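Local coordinates for protein aspartate aminotransferase (Plasmodium falciparum, PDB 3K7Y) that probably catalyses the reversible transfer of an amino group from L-aspartate to 2-oxoglutarate, using pyridoxal 5'-phosphate as cofactor and working as a homodimer, at residues D76-T81 with L297-N302. Residues are numbered along the deposited sequence; the frame is centred on the assembly and turned at random.
Sequences DFSTLT and LCQLLN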
ATOM      1  N   ASP A  76      13.001  -8.767 -12.472  1.00 85.35           N
ATOM      2  CA  ASP A  76      14.259  -8.147 -12.020  1.00 84.68           C
ATOM      3  C   ASP A  76      14.216  -7.825 -10.540  1.00 81.91           C
ATOM      4  O   ASP A  76      15.181  -8.080  -9.818  1.00 81.97           O
ATOM      5  CB  ASP A  76      14.530  -6.844 -12.772  1.00 85.80           C
ATOM      6  CG  ASP A  76      14.602  -7.037 -14.264  1.00 88.49           C
ATOM      7  OD1 ASP A  76      13.885  -6.304 -14.981  1.00 89.15           O
ATOM      8  OD2 ASP A  76      15.364  -7.923 -14.715  1.00 90.62           O
ATOM      9  N   PHE A  77      13.098  -7.243 -10.098  1.00 78.97           N
ATOM     10  CA  PHE A  77      12.878  -6.965  -8.675  1.00 75.59           C
ATOM     11  C   PHE A  77      13.098  -8.220  -7.841  1.00 74.37           C
ATOM     12  O   PHE A  77      13.875  -8.212  -6.895  1.00 73.66           O
ATOM     13  CB  PHE A  77      11.464  -6.424  -8.425  1.00 73.99           C
ATOM     14  CG  PHE A  77      11.288  -5.809  -7.065  1.00 70.79           C
ATOM     15  CD1 PHE A  77      11.367  -4.434  -6.898  1.00 69.63           C
ATOM     16  CD2 PHE A  77      11.059  -6.602  -5.948  1.00 68.48           C
ATOM     17  CE1 PHE A  77      11.223  -3.856  -5.638  1.00 67.19           C
ATOM     18  CE2 PHE A  77      10.907  -6.035  -4.690  1.00 66.53           C
ATOM     19  CZ  PHE A  77      10.990  -4.660  -4.536  1.00 65.75           C
ATOM     20  N   SER A  78      12.428  -9.304  -8.209  1.00 73.53           N
ATOM     21  CA  SER A  78      12.504 -10.506  -7.404  1.00 72.85           C
ATOM     22  C   SER A  78      13.836 -11.268  -7.503  1.00 73.76           C
ATOM     23  O   SER A  78      14.064 -12.172  -6.703  1.00 73.61           O
ATOM     24  CB  SER A  78      11.285 -11.418  -7.624  1.00 72.73           C
ATOM     25  OG  SER A  78      11.461 -12.280  -8.732  1.00 74.91           O
ATOM     26  N   THR A  79      14.709 -10.924  -8.457  1.00 74.65           N
ATOM     27  CA  THR A  79      16.054 -11.543  -8.490  1.00 75.35           C
ATOM     28  C   THR A  79      17.105 -10.602  -7.965  1.00 74.84           C
ATOM     29  O   THR A  79      17.922 -11.005  -7.154  1.00 75.01           O
ATOM     30  CB  THR A  79      16.519 -12.132  -9.880  1.00 77.60           C
ATOM     31  OG1 THR A  79      16.597 -11.096 -10.866  1.00 78.57           O
ATOM     32  CG2 THR A  79      15.615 -13.287 -10.373  1.00 77.56           C
ATOM     33  N   LEU A  80      17.085  -9.356  -8.431  1.00 74.47           N
ATOM     34  CA  LEU A  80      18.010  -8.329  -7.954  1.00 74.24           C
ATOM     35  C   LEU A  80      17.960  -8.204  -6.439  1.00 72.57           C
ATOM     36  O   LEU A  80      18.988  -8.205  -5.773  1.00 73.19           O
ATOM     37  CB  LEU A  80      17.686  -6.980  -8.587  1.00 73.97           C
ATOM     38  CG  LEU A  80      18.231  -6.754  -9.987  1.00 76.09           C
ATOM     39  CD1 LEU A  80      17.462  -5.632 -10.629  1.00 76.35           C
ATOM     40  CD2 LEU A  80      19.722  -6.443  -9.952  1.00 77.25           C
ATOM     41  N   THR A  81      16.742  -8.120  -5.919  1.00 71.01           N
ATOM     42  CA  THR A  81      16.454  -7.941  -4.502  1.00 69.18           C
ATOM     43  C   THR A  81      16.983  -9.097  -3.665  1.00 69.29           C
ATOM     44  O   THR A  81      17.704  -8.885  -2.697  1.00 68.73           O
ATOM     45  CB  THR A  81      14.925  -7.743  -4.309  1.00 67.55           C
ATOM     46  OG1 THR A  81      14.600  -6.368  -4.532  1.00 66.39           O
ATOM     47  CG2 THR A  81      14.475  -8.128  -2.936  1.00 66.36           C
ATOM     48  N   LEU A 297      14.157   1.019  -7.825  1.00 71.58           N
ATOM     49  CA  LEU A 297      14.963  -0.031  -7.213  1.00 71.24           C
ATOM     50  C   LEU A 297      15.756  -0.867  -8.214  1.00 72.44           C
ATOM     51  O   LEU A 297      16.970  -1.032  -8.080  1.00 72.89           O
ATOM     52  CB  LEU A 297      14.089  -0.926  -6.344  1.00 69.74           C
ATOM     53  CG  LEU A 297      14.787  -1.208  -5.017  1.00 69.44           C
ATOM     54  CD1 LEU A 297      13.797  -1.108  -3.862  1.00 68.40           C
ATOM     55  CD2 LEU A 297      15.559  -2.532  -5.032  1.00 69.18           C
ATOM     56  N   CYS A 298      15.062  -1.402  -9.212  1.00 73.37           N
ATOM     57  CA  CYS A 298      15.714  -2.118 -10.304  1.00 75.08           C
ATOM     58  C   CYS A 298      16.850  -1.321 -10.952  1.00 77.48           C
ATOM     59  O   CYS A 298      17.939  -1.854 -11.136  1.00 78.02           O
ATOM     60  CB  CYS A 298      14.688  -2.510 -11.354  1.00 75.12           C
ATOM     61  SG  CYS A 298      13.421  -3.532 -10.677  1.00 73.05           S
ATOM     62  N   GLN A 299      16.591  -0.053 -11.275  1.00 79.15           N
ATOM     63  CA  GLN A 299      17.573   0.809 -11.919  1.00 82.47           C
ATOM     64  C   GLN A 299      18.872   0.921 -11.120  1.00 83.33           C
ATOM     65  O   GLN A 299      19.955   0.643 -11.656  1.00 84.70           O
ATOM     66  CB  GLN A 299      16.986   2.199 -12.165  1.00 83.65           C
ATOM     67  CG  GLN A 299      17.585   2.928 -13.375  1.00 88.21           C
ATOM     68  CD  GLN A 299      16.835   2.647 -14.677  1.00 91.55           C
ATOM     69  OE1 GLN A 299      16.597   1.493 -15.041  1.00 91.72           O
ATOM     70  NE2 GLN A 299      16.460   3.708 -15.384  1.00 94.07           N
ATOM     71  N   LEU A 300      18.762   1.329  -9.852  1.00 82.96           N
ATOM     72  CA  LEU A 300      19.917   1.404  -8.953  1.00 83.91           C
ATOM     73  C   LEU A 300      20.633   0.057  -8.893  1.00 84.52           C
ATOM     74  O   LEU A 300      21.769  -0.083  -9.356  1.00 85.83           O
ATOM     75  CB  LEU A 300      19.498   1.839  -7.536  1.00 82.10           C
ATOM     76  CG  LEU A 300      20.619   1.979  -6.484  1.00 82.04           C
ATOM     77  CD1 LEU A 300      20.294   3.056  -5.469  1.00 81.43           C
ATOM     78  CD2 LEU A 300      20.923   0.668  -5.757  1.00 80.87           C
ATOM     79  N   LEU A 301      19.937  -0.929  -8.334  1.00 83.86           N
ATOM     80  CA  LEU A 301      20.511  -2.228  -8.041  1.00 84.67           C
ATOM     81  C   LEU A 301      21.075  -2.936  -9.281  1.00 87.25           C
ATOM     82  O   LEU A 301      22.063  -3.662  -9.182  1.00 88.31           O
ATOM     83  CB  LEU A 301      19.472  -3.096  -7.352  1.00 82.39           C
ATOM     84  CG  LEU A 301      19.963  -3.809  -6.100  1.00 81.94           C
ATOM     85  CD1 LEU A 301      18.756  -4.204  -5.236  1.00 79.10           C
ATOM     86  CD2 LEU A 301      20.866  -5.023  -6.435  1.00 82.20           C
ATOM     87  N   ASN A 302      20.460  -2.710 -10.444  1.00 89.06           N
ATOM     88  CA  ASN A 302      20.832  -3.410 -11.676  1.00 91.53           C
ATOM     89  C   ASN A 302      22.043  -2.811 -12.392  1.00 94.70           C
ATOM     90  O   ASN A 302      22.635  -3.449 -13.261  1.00 96.11           O
ATOM     91  CB  ASN A 302      19.635  -3.481 -12.623  1.00 91.28           C
ATOM     92  CG  ASN A 302      19.843  -4.453 -13.756  1.00 92.42           C
ATOM     93  OD1 ASN A 302      19.506  -5.630 -13.653  1.00 91.89           O
ATOM     94  ND2 ASN A 302      20.396  -3.963 -14.854  1.00 94.22           N
TER
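With CG turned anti to its carbonyl carbon (chi1 -82°), Leu80 pushes both methyls onto the helical turn of Cys298, Leu301 and Asn302, while Cys298, its SG likewise anti to the carbonyl carbon (chi1 -59°), swings the sulfur back toward Asp76 and Phe77. Leu80 buries more surface here than any other residue. Its CD1 lies 3.7 Å from Asn302 CB, the two side chains crossing at about a right angle, and its CD2 packs 4.0 Å from Leu301 CD2. One turn earlier, Cys298 SG sits 4.1 Å from Asp76 CB and near the plane of the Phe77 ring, at its edge. Further in, Phe77 CE1 meets Leu297 CB at 4.2 Å. The joint is chiefly apolar, with Asp76 and Asn302 at its exposed margin. The helix axes run 39° apart in broadly the same direction, 9.7 Å at closest approach. The Leu297 side chain stays about 10 Å from the bound pyridoxal 5'-phosphate, near the cofactor site without touching it. Phe77 and Thr81 also touch Ala260, and Leu297 touches Ala258, on strand 258-264 in the mixed sheet of the large, cofactor-binding domain of this fold-type I aminotransferase, while Leu300 and Gln299 turn to helix 50-62.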